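Local coordinates for protein CCMAN5 (Cellulosimicrobium cellulans, PDB 4AQ0) that hydrolyses alpha-linked mannose as a calcium-binding family 92 mannosidase and probably uncovers mannose-6-phosphate on glycans of yeast-made glycoproteins, at residues A[191-196]-A[230-235]; A[95-100]-A[175-180]; A[113-118]-A[131-136]. All coordinates share one frame; numbering follows the deposited sequence.

Contact 1: residues A[191-196]-A[230-235]; sequences VQVETR and VQTWGD
V193 and V230 meet tip to tip between two strands of different sheets, with CG1 of V193 only 3.2 Å from CG1 of V230, closer than usual van der Waals contact. The second branch of V193 serves a different neighbour: its CG2 lies 3.6 Å from CG2 of T232, the two side chains sliding past each other in opposite directions. V191 sits farther along the same row, its CG1 4.5 Å from T232 CG2, and T195 makes a loose contact with V230 at the more exposed end. Valine suits the place of V193 because its two methyls can touch two partners at once. Threonine does a double job. With OG1 set between its backbone N and carbonyl carbon (chi1 66°), T232 turns its methyl to V193, while the hydroxyl hydrogen-bonds to A242 O and Q245 NE2, so this buried polar atom is satisfied. The backbones stay apart, the strand axes approaching to 8.8 Å at 169°, and no hydrogen bond joins them. Each strand is instead tied within its own layer: V191 and V193 pair through the backbone with Q245 and T243, Q231 with I253, and V230 also leans on A252 and L254. Such face-to-face packing of small branched side chains between strands of different sheets is typical of a beta-sandwich, here in the N-terminal domain of the family 92 hydrolases.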
ATOM      1  N   VAL A 191     -13.885  16.101  22.454  1.00 13.37           N
ATOM      2  CA  VAL A 191     -14.635  15.009  23.063  1.00 13.96           C
ATOM      3  C   VAL A 191     -15.854  15.567  23.794  1.00 14.51           C
ATOM      4  O   VAL A 191     -15.777  16.590  24.474  1.00 14.30           O
ATOM      5  CB  VAL A 191     -13.755  14.108  23.985  1.00 13.93           C
ATOM      6  CG1 VAL A 191     -13.134  14.910  25.155  1.00 13.07           C
ATOM      7  CG2 VAL A 191     -14.554  12.907  24.496  1.00 13.54           C
ATOM      8  N   GLN A 192     -16.982  14.900  23.593  1.00 15.20           N
ATOM      9  CA  GLN A 192     -18.216  15.218  24.270  1.00 16.58           C
ATOM     10  C   GLN A 192     -18.714  13.937  24.931  1.00 16.75           C
ATOM     11  O   GLN A 192     -18.737  12.874  24.297  1.00 16.65           O
ATOM     12  CB  GLN A 192     -19.229  15.758  23.260  1.00 16.93           C
ATOM     13  CG  GLN A 192     -20.635  15.911  23.799  1.00 19.82           C
ATOM     14  CD  GLN A 192     -20.811  17.184  24.588  1.00 22.90           C
ATOM     15  OE1 GLN A 192     -20.559  18.280  24.081  1.00 25.23           O
ATOM     16  NE2 GLN A 192     -21.247  17.050  25.839  1.00 24.29           N
ATOM     17  N   VAL A 193     -19.102  14.048  26.199  1.00 17.16           N
ATOM     18  CA  VAL A 193     -19.518  12.908  27.009  1.00 18.32           C
ATOM     19  C   VAL A 193     -21.038  12.854  27.202  1.00 18.85           C
ATOM     20  O   VAL A 193     -21.660  13.873  27.503  1.00 18.90           O
ATOM     21  CB  VAL A 193     -18.839  12.949  28.400  1.00 18.31           C
ATOM     22  CG1 VAL A 193     -19.321  11.806  29.269  1.00 19.05           C
ATOM     23  CG2 VAL A 193     -17.337  12.883  28.257  1.00 18.61           C
ATOM     24  N   GLU A 194     -21.610  11.659  27.033  1.00 19.47           N
ATOM     25  CA  GLU A 194     -23.024  11.377  27.332  1.00 20.23           C
ATOM     26  C   GLU A 194     -23.135  10.155  28.243  1.00 19.58           C
ATOM     27  O   GLU A 194     -22.587   9.100  27.932  1.00 19.26           O
ATOM     28  CB  GLU A 194     -23.802  11.076  26.041  1.00 21.04           C
ATOM     29  CG  GLU A 194     -24.080  12.273  25.150  1.00 24.70           C
ATOM     30  CD  GLU A 194     -25.328  13.019  25.578  1.00 30.45           C
ATOM     31  OE1 GLU A 194     -26.417  12.391  25.611  1.00 32.51           O
ATOM     32  OE2 GLU A 194     -25.218  14.230  25.886  1.00 32.10           O
ATOM     33  N   THR A 195     -23.831  10.299  29.370  1.00 19.13           N
ATOM     34  CA  THR A 195     -24.185   9.153  30.201  1.00 19.10           C
ATOM     35  C   THR A 195     -25.662   8.828  29.968  1.00 19.16           C
ATOM     36  O   THR A 195     -26.527   9.689  30.128  1.00 18.87           O
ATOM     37  CB  THR A 195     -23.896   9.401  31.699  1.00 19.20           C
ATOM     38  OG1 THR A 195     -22.495   9.653  31.881  1.00 19.34           O
ATOM     39  CG2 THR A 195     -24.280   8.184  32.537  1.00 18.97           C
ATOM     40  N   ARG A 196     -25.942   7.592  29.565  1.00 18.98           N
ATOM     41  CA  ARG A 196     -27.302   7.208  29.201  1.00 19.56           C
ATOM     42  C   ARG A 196     -28.052   6.650  30.398  1.00 19.62           C
ATOM     43  O   ARG A 196     -27.466   6.472  31.466  1.00 19.84           O
ATOM     44  CB  ARG A 196     -27.291   6.210  28.043  1.00 19.22           C
ATOM     45  CG  ARG A 196     -26.841   6.824  26.724  1.00 19.53           C
ATOM     46  CD  ARG A 196     -25.314   6.755  26.556  1.00 18.50           C
ATOM     47  NE  ARG A 196     -24.864   5.387  26.300  1.00 17.90           N
ATOM     48  CZ  ARG A 196     -24.939   4.786  25.114  1.00 17.34           C
ATOM     49  NH1 ARG A 196     -25.439   5.432  24.064  1.00 16.44           N
ATOM     50  NH2 ARG A 196     -24.521   3.534  24.979  1.00 16.80           N
ATOM     51  N   VAL A 230     -16.991   9.102  34.163  1.00 14.89           N
ATOM     52  CA  VAL A 230     -16.036   9.658  33.216  1.00 14.94           C
ATOM     53  C   VAL A 230     -15.518  11.027  33.658  1.00 14.60           C
ATOM     54  O   VAL A 230     -16.238  11.825  34.274  1.00 14.34           O
ATOM     55  CB  VAL A 230     -16.624   9.649  31.759  1.00 15.04           C
ATOM     56  CG1 VAL A 230     -18.027  10.166  31.752  1.00 15.76           C
ATOM     57  CG2 VAL A 230     -15.741  10.413  30.754  1.00 15.09           C
ATOM     58  N   GLN A 231     -14.241  11.251  33.374  1.00 14.48           N
ATOM     59  CA  GLN A 231     -13.619  12.554  33.499  1.00 14.58           C
ATOM     60  C   GLN A 231     -12.931  12.886  32.186  1.00 14.67           C
ATOM     61  O   GLN A 231     -12.577  11.986  31.413  1.00 15.28           O
ATOM     62  CB  GLN A 231     -12.615  12.555  34.644  1.00 14.77           C
ATOM     63  CG  GLN A 231     -13.267  12.463  36.016  1.00 14.92           C
ATOM     64  CD  GLN A 231     -12.302  12.793  37.133  1.00 16.92           C
ATOM     65  OE1 GLN A 231     -11.308  12.085  37.346  1.00 16.61           O
ATOM     66  NE2 GLN A 231     -12.585  13.876  37.857  1.00 15.06           N
ATOM     67  N   THR A 232     -12.754  14.176  31.920  1.00 13.93           N
ATOM     68  CA  THR A 232     -12.129  14.611  30.675  1.00 13.22           C
ATOM     69  C   THR A 232     -10.965  15.540  30.979  1.00 12.71           C
ATOM     70  O   THR A 232     -10.884  16.083  32.084  1.00 12.45           O
ATOM     71  CB  THR A 232     -13.131  15.318  29.741  1.00 13.03           C
ATOM     72  OG1 THR A 232     -13.564  16.549  30.335  1.00 13.74           O
ATOM     73  CG2 THR A 232     -14.342  14.427  29.456  1.00 12.03           C
ATOM     74  N   TRP A 233     -10.060  15.694  30.013  1.00 12.22           N
ATOM     75  CA  TRP A 233      -8.992  16.696  30.100  1.00 11.98           C
ATOM     76  C   TRP A 233      -8.912  17.518  28.824  1.00 12.11           C
ATOM     77  O   TRP A 233      -9.278  17.042  27.746  1.00 12.25           O
ATOM     78  CB  TRP A 233      -7.624  16.064  30.428  1.00 11.77           C
ATOM     79  CG  TRP A 233      -6.943  15.357  29.281  1.00 11.28           C
ATOM     80  CD1 TRP A 233      -6.252  15.941  28.251  1.00 10.96           C
ATOM     81  CD2 TRP A 233      -6.870  13.935  29.053  1.00 11.30           C
ATOM     82  NE1 TRP A 233      -5.765  14.977  27.395  1.00 10.46           N
ATOM     83  CE2 TRP A 233      -6.126  13.741  27.861  1.00 10.82           C
ATOM     84  CE3 TRP A 233      -7.366  12.816  29.730  1.00 10.91           C
ATOM     85  CZ2 TRP A 233      -5.856  12.471  27.339  1.00 11.51           C
ATOM     86  CZ3 TRP A 233      -7.100  11.547  29.210  1.00 11.80           C
ATOM     87  CH2 TRP A 233      -6.346  11.389  28.025  1.00 11.77           C
ATOM     88  N   GLY A 234      -8.452  18.756  28.961  1.00 11.94           N
ATOM     89  CA  GLY A 234      -8.106  19.600  27.820  1.00 12.02           C
ATOM     90  C   GLY A 234      -6.639  20.010  27.876  1.00 12.07           C
ATOM     91  O   GLY A 234      -5.830  19.389  28.580  1.00 11.62           O
ATOM     92  N   ASP A 235      -6.309  21.080  27.159  1.00 12.40           N
ATOM     93  CA  ASP A 235      -4.918  21.504  26.960  1.00 12.64           C
ATOM     94  C   ASP A 235      -4.183  22.013  28.201  1.00 12.68           C
ATOM     95  O   ASP A 235      -2.958  22.078  28.195  1.00 12.99           O
ATOM     96  CB  ASP A 235      -4.834  22.514  25.815  1.00 12.58           C
ATOM     97  CG  ASP A 235      -5.090  21.863  24.459  1.00 13.01           C
ATOM     98  OD1 ASP A 235      -4.206  21.111  23.974  1.00 12.98           O
ATOM     99  OD2 ASP A 235      -6.182  22.087  23.898  1.00 13.15           O
TER

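Contact 2: residues A[95-100]-A[175-180]; sequences LLVVPT and LVVDLE
V97, P99 and L175 form the apolar centre on one face of this strand pair. L175 swings its CD2 across to lie 4.1 Å from V97 CG1 and 4.0 Å from P99 CB, CG standing opposite the carbonyl carbon (chi1 -68°) and the chain then running out extended. Farther along that face, L95 and V177 lie side by side and point the same way, L95 CD2 coming 3.8 Å from V177 CG1, and L179 joins through its CD1 against L95 CG. The other face carries V98 and V176, whose CB atoms are 4.1 Å apart, followed by L96 and D178. Branched valines suit the extended backbone and pack closely in the buried layer.

Four backbone hydrogen bonds hold the strands together in two reciprocal pairs, L96 with D178 and V98 with V176. The bond from D178 N to L96 O is 2.7 Å long and nearly straight at 177°. D178 O, which accepts from L96 N, also accepts from a water, which itself accepts a hydrogen bond from L95 N at 2.6 Å, closing the end of the ladder. At the polar edge, where the strand ends, the D178 carboxylate makes an Asx turn, OD1 accepting from E180 N at 3.0 Å, and OD2 forms a hydrogen bond with Y113 OH and a salt bridge with R107. This is a regular antiparallel beta ladder in a sandwich sheet, its V97–L175 face packed on Y165, I264 and L266 of the facing layer.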
ATOM      1  N   LEU A  95      -6.870   8.138  18.343  1.00 10.91           N
ATOM      2  CA  LEU A  95      -7.796   7.545  19.303  1.00 11.33           C
ATOM      3  C   LEU A  95      -7.168   6.351  20.028  1.00 11.24           C
ATOM      4  O   LEU A  95      -7.430   5.181  19.701  1.00 11.10           O
ATOM      5  CB  LEU A  95      -9.121   7.191  18.617  1.00 11.88           C
ATOM      6  CG  LEU A  95     -10.431   7.367  19.396  1.00 13.78           C
ATOM      7  CD1 LEU A  95     -11.611   7.400  18.424  1.00 12.96           C
ATOM      8  CD2 LEU A  95     -10.610   6.233  20.424  1.00 15.08           C
ATOM      9  N   LEU A  96      -6.320   6.663  21.009  1.00 10.89           N
ATOM     10  CA  LEU A  96      -5.605   5.628  21.753  1.00 10.73           C
ATOM     11  C   LEU A  96      -6.379   5.216  22.994  1.00 11.04           C
ATOM     12  O   LEU A  96      -6.662   6.040  23.858  1.00 11.23           O
ATOM     13  CB  LEU A  96      -4.188   6.081  22.115  1.00 10.34           C
ATOM     14  CG  LEU A  96      -3.359   5.152  23.008  1.00  9.33           C
ATOM     15  CD1 LEU A  96      -2.891   3.882  22.264  1.00  7.58           C
ATOM     16  CD2 LEU A  96      -2.181   5.928  23.570  1.00  8.83           C
ATOM     17  N   VAL A  97      -6.729   3.935  23.059  1.00 11.05           N
ATOM     18  CA  VAL A  97      -7.496   3.383  24.176  1.00 10.67           C
ATOM     19  C   VAL A  97      -6.544   2.516  24.991  1.00 10.72           C
ATOM     20  O   VAL A  97      -5.975   1.563  24.464  1.00  9.88           O
ATOM     21  CB  VAL A  97      -8.717   2.554  23.674  1.00 10.84           C
ATOM     22  CG1 VAL A  97      -9.351   1.723  24.818  1.00 10.23           C
ATOM     23  CG2 VAL A  97      -9.758   3.471  23.023  1.00 10.35           C
ATOM     24  N   VAL A  98      -6.350   2.883  26.260  1.00 11.07           N
ATOM     25  CA  VAL A  98      -5.394   2.216  27.147  1.00 11.38           C
ATOM     26  C   VAL A  98      -6.153   1.586  28.334  1.00 12.09           C
ATOM     27  O   VAL A  98      -6.797   2.297  29.112  1.00 12.00           O
ATOM     28  CB  VAL A  98      -4.297   3.197  27.678  1.00 11.75           C
ATOM     29  CG1 VAL A  98      -3.295   2.485  28.600  1.00 10.22           C
ATOM     30  CG2 VAL A  98      -3.540   3.885  26.523  1.00 10.95           C
ATOM     31  N   PRO A  99      -6.073   0.252  28.476  1.00 12.34           N
ATOM     32  CA  PRO A  99      -6.653  -0.389  29.648  1.00 12.51           C
ATOM     33  C   PRO A  99      -5.729  -0.248  30.855  1.00 12.74           C
ATOM     34  O   PRO A  99      -4.510  -0.395  30.721  1.00 12.98           O
ATOM     35  CB  PRO A  99      -6.770  -1.850  29.222  1.00 12.47           C
ATOM     36  CG  PRO A  99      -5.665  -2.042  28.230  1.00 12.28           C
ATOM     37  CD  PRO A  99      -5.468  -0.724  27.546  1.00 12.30           C
ATOM     38  N   THR A 100      -6.300   0.042  32.021  1.00 12.92           N
ATOM     39  CA  THR A 100      -5.493   0.254  33.224  1.00 13.30           C
ATOM     40  C   THR A 100      -6.272   0.005  34.525  1.00 13.70           C
ATOM     41  O   THR A 100      -7.492   0.195  34.570  1.00 14.15           O
ATOM     42  CB  THR A 100      -4.831   1.665  33.209  1.00 13.17           C
ATOM     43  OG1 THR A 100      -3.865   1.762  34.260  1.00 12.83           O
ATOM     44  CG2 THR A 100      -5.884   2.790  33.334  1.00 12.80           C
ATOM     45  N   LEU A 175     -10.505   2.695  31.313  1.00 13.23           N
ATOM     46  CA  LEU A 175     -10.042   2.859  29.948  1.00 12.66           C
ATOM     47  C   LEU A 175      -9.729   4.323  29.723  1.00 12.38           C
ATOM     48  O   LEU A 175     -10.604   5.185  29.878  1.00 12.17           O
ATOM     49  CB  LEU A 175     -11.095   2.381  28.938  1.00 12.66           C
ATOM     50  CG  LEU A 175     -11.430   0.877  28.866  1.00 12.75           C
ATOM     51  CD1 LEU A 175     -12.551   0.625  27.865  1.00 12.45           C
ATOM     52  CD2 LEU A 175     -10.219   0.053  28.486  1.00 11.77           C
ATOM     53  N   VAL A 176      -8.481   4.603  29.364  1.00 11.90           N
ATOM     54  CA  VAL A 176      -8.103   5.949  28.956  1.00 11.69           C
ATOM     55  C   VAL A 176      -8.352   6.078  27.462  1.00 11.71           C
ATOM     56  O   VAL A 176      -7.922   5.214  26.691  1.00 12.37           O
ATOM     57  CB  VAL A 176      -6.620   6.241  29.275  1.00 11.43           C
ATOM     58  CG1 VAL A 176      -6.201   7.605  28.729  1.00 11.41           C
ATOM     59  CG2 VAL A 176      -6.377   6.157  30.776  1.00 11.80           C
ATOM     60  N   VAL A 177      -9.054   7.138  27.062  1.00 11.22           N
ATOM     61  CA  VAL A 177      -9.238   7.475  25.647  1.00 10.94           C
ATOM     62  C   VAL A 177      -8.426   8.734  25.368  1.00 11.11           C
ATOM     63  O   VAL A 177      -8.838   9.839  25.706  1.00 10.53           O
ATOM     64  CB  VAL A 177     -10.734   7.677  25.296  1.00 11.10           C
ATOM     65  CG1 VAL A 177     -10.924   7.951  23.794  1.00 10.25           C
ATOM     66  CG2 VAL A 177     -11.550   6.456  25.742  1.00 10.07           C
ATOM     67  N   ASP A 178      -7.250   8.547  24.778  1.00 11.16           N
ATOM     68  CA  ASP A 178      -6.300   9.635  24.567  1.00 11.25           C
ATOM     69  C   ASP A 178      -6.450  10.191  23.157  1.00 11.50           C
ATOM     70  O   ASP A 178      -6.117   9.517  22.175  1.00 11.83           O
ATOM     71  CB  ASP A 178      -4.881   9.116  24.775  1.00 11.02           C
ATOM     72  CG  ASP A 178      -3.859  10.226  24.900  1.00 11.09           C
ATOM     73  OD1 ASP A 178      -3.955  11.238  24.175  1.00 11.04           O
ATOM     74  OD2 ASP A 178      -2.935  10.079  25.729  1.00 12.18           O
ATOM     75  N   LEU A 179      -6.941  11.419  23.048  1.00 11.45           N
ATOM     76  CA  LEU A 179      -7.221  11.983  21.725  1.00 11.33           C
ATOM     77  C   LEU A 179      -6.080  12.838  21.162  1.00 11.21           C
ATOM     78  O   LEU A 179      -6.231  13.461  20.116  1.00 10.41           O
ATOM     79  CB  LEU A 179      -8.541  12.774  21.720  1.00 11.05           C
ATOM     80  CG  LEU A 179      -9.915  12.085  21.791  1.00 11.95           C
ATOM     81  CD1 LEU A 179      -9.950  10.728  21.095  1.00  9.43           C
ATOM     82  CD2 LEU A 179     -10.373  11.944  23.216  1.00 14.37           C
ATOM     83  N   GLU A 180      -4.942  12.874  21.856  1.00 11.61           N
ATOM     84  CA  GLU A 180      -3.787  13.619  21.353  1.00 12.05           C
ATOM     85  C   GLU A 180      -2.964  12.735  20.416  1.00 11.65           C
ATOM     86  O   GLU A 180      -2.358  13.228  19.469  1.00 11.37           O
ATOM     87  CB  GLU A 180      -2.913  14.129  22.510  1.00 12.57           C
ATOM     88  CG  GLU A 180      -1.830  15.149  22.113  1.00 15.35           C
ATOM     89  CD  GLU A 180      -0.588  14.527  21.452  1.00 19.01           C
ATOM     90  OE1 GLU A 180      -0.280  13.340  21.714  1.00 19.43           O
ATOM     91  OE2 GLU A 180       0.085  15.236  20.662  1.00 19.66           O
TER
HETATM   92  O   HOH W   1      -5.631  10.238  19.350  1.00 10.90           O

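Contact 3: residues A[113-118]-A[131-136]; sequences YAHPFS and VGLGNV
H115 and L133 are brought together by similar first torsions: each sets CG opposite its own carbonyl carbon (chi1 -44° and -65°), and the two side chains then meet at a slant. L133 CD1 lands over one face of the imidazole, 4.1 Å from the centroid of the H115 ring, a CH-pi contact. At the ring edge, near its plane, G134 O lies 3.1 Å from H115 CD2, and V136 crosses at about a right angle to bring CG2 3.7 Å from H115 NE2. Histidine suits this spot because a flat ring can offer a face to leucine while its nitrogens serve backbone carbonyls: ND1 hydrogen-bonds to I75 O and NE2, weakly, to P99 O. Were H115 replaced by an alanine, both carbonyls would probably lose their imidazole partner and a gap would open beneath L133 CD1. G134 lets the chains close in, since a CB there would run into P116 CD, and its N hydrogen-bonds to P116 O at 2.9 Å. Beyond this bond the chains diverge, F117 CD2 touching V131 CG2 at 3.9 Å and a water lying between S118 N and G132 O. With the two directions 137° apart, this single backbone bond is no regular ladder; the chains touch well off antiparallel where strand 115-116, at the border of a four-stranded antiparallel sheet, meets strand 128-137 of the large sheet of the N-terminal domain.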
ATOM      1  N   TYR A 113       1.187   4.310  30.603  1.00 12.78           N
ATOM      2  CA  TYR A 113       0.379   3.412  29.791  1.00 12.74           C
ATOM      3  C   TYR A 113       1.050   2.042  29.594  1.00 12.65           C
ATOM      4  O   TYR A 113       0.381   1.069  29.280  1.00 12.80           O
ATOM      5  CB  TYR A 113       0.137   4.013  28.403  1.00 12.54           C
ATOM      6  CG  TYR A 113      -0.688   5.288  28.309  1.00 12.63           C
ATOM      7  CD1 TYR A 113      -1.638   5.635  29.282  1.00 12.72           C
ATOM      8  CD2 TYR A 113      -0.543   6.126  27.208  1.00 12.88           C
ATOM      9  CE1 TYR A 113      -2.403   6.809  29.153  1.00 13.32           C
ATOM     10  CE2 TYR A 113      -1.292   7.287  27.073  1.00 13.57           C
ATOM     11  CZ  TYR A 113      -2.219   7.622  28.040  1.00 13.40           C
ATOM     12  OH  TYR A 113      -2.952   8.778  27.869  1.00 15.07           O
ATOM     13  N   ALA A 114       2.368   1.983  29.765  1.00 12.51           N
ATOM     14  CA  ALA A 114       3.153   0.824  29.348  1.00 12.93           C
ATOM     15  C   ALA A 114       2.819  -0.449  30.138  1.00 13.20           C
ATOM     16  O   ALA A 114       2.839  -0.441  31.376  1.00 13.07           O
ATOM     17  CB  ALA A 114       4.650   1.145  29.428  1.00 12.54           C
ATOM     18  N   HIS A 115       2.485  -1.516  29.406  1.00 13.35           N
ATOM     19  CA  HIS A 115       2.277  -2.851  29.971  1.00 13.79           C
ATOM     20  C   HIS A 115       3.313  -3.799  29.371  1.00 14.29           C
ATOM     21  O   HIS A 115       3.516  -3.776  28.160  1.00 14.58           O
ATOM     22  CB  HIS A 115       0.909  -3.443  29.600  1.00 13.78           C
ATOM     23  CG  HIS A 115      -0.249  -2.494  29.707  1.00 14.11           C
ATOM     24  ND1 HIS A 115      -0.681  -1.518  28.874  1.00 13.16           N
ATOM     25  CD2 HIS A 115      -1.154  -2.537  30.747  1.00 12.34           C
ATOM     26  CE1 HIS A 115      -1.811  -0.979  29.436  1.00 12.18           C
ATOM     27  NE2 HIS A 115      -2.077  -1.612  30.563  1.00 14.34           N
ATOM     28  N   PRO A 116       3.932  -4.670  30.199  1.00 14.58           N
ATOM     29  CA  PRO A 116       4.727  -5.771  29.631  1.00 14.68           C
ATOM     30  C   PRO A 116       3.857  -6.710  28.781  1.00 14.87           C
ATOM     31  O   PRO A 116       2.698  -6.947  29.106  1.00 14.79           O
ATOM     32  CB  PRO A 116       5.222  -6.545  30.865  1.00 14.88           C
ATOM     33  CG  PRO A 116       4.911  -5.666  32.063  1.00 15.22           C
ATOM     34  CD  PRO A 116       3.777  -4.782  31.663  1.00 14.33           C
ATOM     35  N   PHE A 117       4.416  -7.231  27.697  1.00 15.25           N
ATOM     36  CA  PHE A 117       3.751  -8.285  26.943  1.00 15.45           C
ATOM     37  C   PHE A 117       4.776  -9.254  26.387  1.00 15.84           C
ATOM     38  O   PHE A 117       5.973  -8.937  26.305  1.00 15.23           O
ATOM     39  CB  PHE A 117       2.849  -7.719  25.831  1.00 15.28           C
ATOM     40  CG  PHE A 117       3.548  -7.506  24.509  1.00 15.27           C
ATOM     41  CD1 PHE A 117       4.371  -6.403  24.307  1.00 13.80           C
ATOM     42  CD2 PHE A 117       3.355  -8.397  23.458  1.00 15.15           C
ATOM     43  CE1 PHE A 117       5.003  -6.200  23.091  1.00 15.18           C
ATOM     44  CE2 PHE A 117       3.984  -8.201  22.228  1.00 15.41           C
ATOM     45  CZ  PHE A 117       4.808  -7.100  22.044  1.00 14.42           C
ATOM     46  N   SER A 118       4.282 -10.434  26.021  1.00 16.19           N
ATOM     47  CA  SER A 118       5.080 -11.482  25.399  1.00 16.47           C
ATOM     48  C   SER A 118       4.390 -11.951  24.118  1.00 16.37           C
ATOM     49  O   SER A 118       3.162 -12.044  24.062  1.00 16.08           O
ATOM     50  CB  SER A 118       5.247 -12.654  26.373  1.00 16.33           C
ATOM     51  OG  SER A 118       5.839 -13.775  25.732  1.00 17.36           O
ATOM     52  N   VAL A 131      -4.022  -9.949  23.015  1.00 13.28           N
ATOM     53  CA  VAL A 131      -2.773  -9.950  23.788  1.00 13.14           C
ATOM     54  C   VAL A 131      -3.022  -9.951  25.301  1.00 13.72           C
ATOM     55  O   VAL A 131      -4.003  -9.368  25.787  1.00 13.72           O
ATOM     56  CB  VAL A 131      -1.830  -8.767  23.378  1.00 13.40           C
ATOM     57  CG1 VAL A 131      -2.433  -7.393  23.753  1.00 12.60           C
ATOM     58  CG2 VAL A 131      -0.431  -8.936  23.967  1.00 12.56           C
ATOM     59  N   GLY A 132      -2.133 -10.622  26.029  1.00 13.57           N
ATOM     60  CA  GLY A 132      -2.140 -10.580  27.480  1.00 14.20           C
ATOM     61  C   GLY A 132      -1.240  -9.461  27.952  1.00 14.41           C
ATOM     62  O   GLY A 132      -0.025  -9.506  27.768  1.00 14.95           O
ATOM     63  N   LEU A 133      -1.841  -8.443  28.544  1.00 14.39           N
ATOM     64  CA  LEU A 133      -1.087  -7.297  29.025  1.00 14.65           C
ATOM     65  C   LEU A 133      -0.838  -7.413  30.511  1.00 14.81           C
ATOM     66  O   LEU A 133      -1.760  -7.720  31.260  1.00 15.46           O
ATOM     67  CB  LEU A 133      -1.856  -6.007  28.740  1.00 14.21           C
ATOM     68  CG  LEU A 133      -2.045  -5.656  27.260  1.00 13.50           C
ATOM     69  CD1 LEU A 133      -2.951  -4.436  27.174  1.00 11.91           C
ATOM     70  CD2 LEU A 133      -0.679  -5.414  26.566  1.00  9.99           C
ATOM     71  N   GLY A 134       0.405  -7.174  30.926  1.00 14.55           N
ATOM     72  CA  GLY A 134       0.743  -7.087  32.336  1.00 14.22           C
ATOM     73  C   GLY A 134      -0.049  -5.958  32.974  1.00 14.47           C
ATOM     74  O   GLY A 134      -0.067  -4.830  32.468  1.00 13.97           O
ATOM     75  N   ASN A 135      -0.736  -6.273  34.070  1.00 14.30           N
ATOM     76  CA  ASN A 135      -1.502  -5.288  34.818  1.00 14.07           C
ATOM     77  C   ASN A 135      -0.619  -4.123  35.285  1.00 14.29           C
ATOM     78  O   ASN A 135       0.575  -4.307  35.562  1.00 14.30           O
ATOM     79  CB  ASN A 135      -2.170  -5.963  36.020  1.00 13.78           C
ATOM     80  CG  ASN A 135      -3.201  -5.084  36.701  1.00 14.37           C
ATOM     81  OD1 ASN A 135      -3.932  -4.289  35.921  1.00 16.08           O
ATOM     82  ND2 ASN A 135      -3.341  -5.124  37.927  1.00 12.77           N
ATOM     83  N   VAL A 136      -1.210  -2.929  35.340  1.00 14.14           N
ATOM     84  CA  VAL A 136      -0.564  -1.748  35.911  1.00 14.34           C
ATOM     85  C   VAL A 136      -1.557  -1.035  36.824  1.00 14.50           C
ATOM     86  O   VAL A 136      -2.768  -1.039  36.568  1.00 14.47           O
ATOM     87  CB  VAL A 136       0.006  -0.764  34.829  1.00 14.43           C
ATOM     88  CG1 VAL A 136       1.135  -1.419  34.026  1.00 13.97           C
ATOM     89  CG2 VAL A 136      -1.103  -0.226  33.899  1.00 13.49           C
TER
HETATM   90  O   HOH W   2       1.728 -11.105  26.360  1.00 25.81           O

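In the fold
All three contacts belong to the N-terminal beta domain, but they hold different parts of it. Contact 2 is wholly buried and lies within one sheet, held by backbone bonds. Contact 1, largely buried but exposed at its T195 end, runs between that sheet and the ten-stranded one and relies on methyl packing alone, whereas contact 3, only partly buried, mixes one backbone bond with ring contacts and water. Contacts 1 and 3 both reach the ten-stranded sheet. Contacts 1 and 2 share the five-stranded sheet and touch directly: the W233 ring lies on V176 and D178, and V191 on L179. Contact 3 is nested in the loop closed by contact 2, and T100 OG1 packs 3.4 Å from V136 CG2.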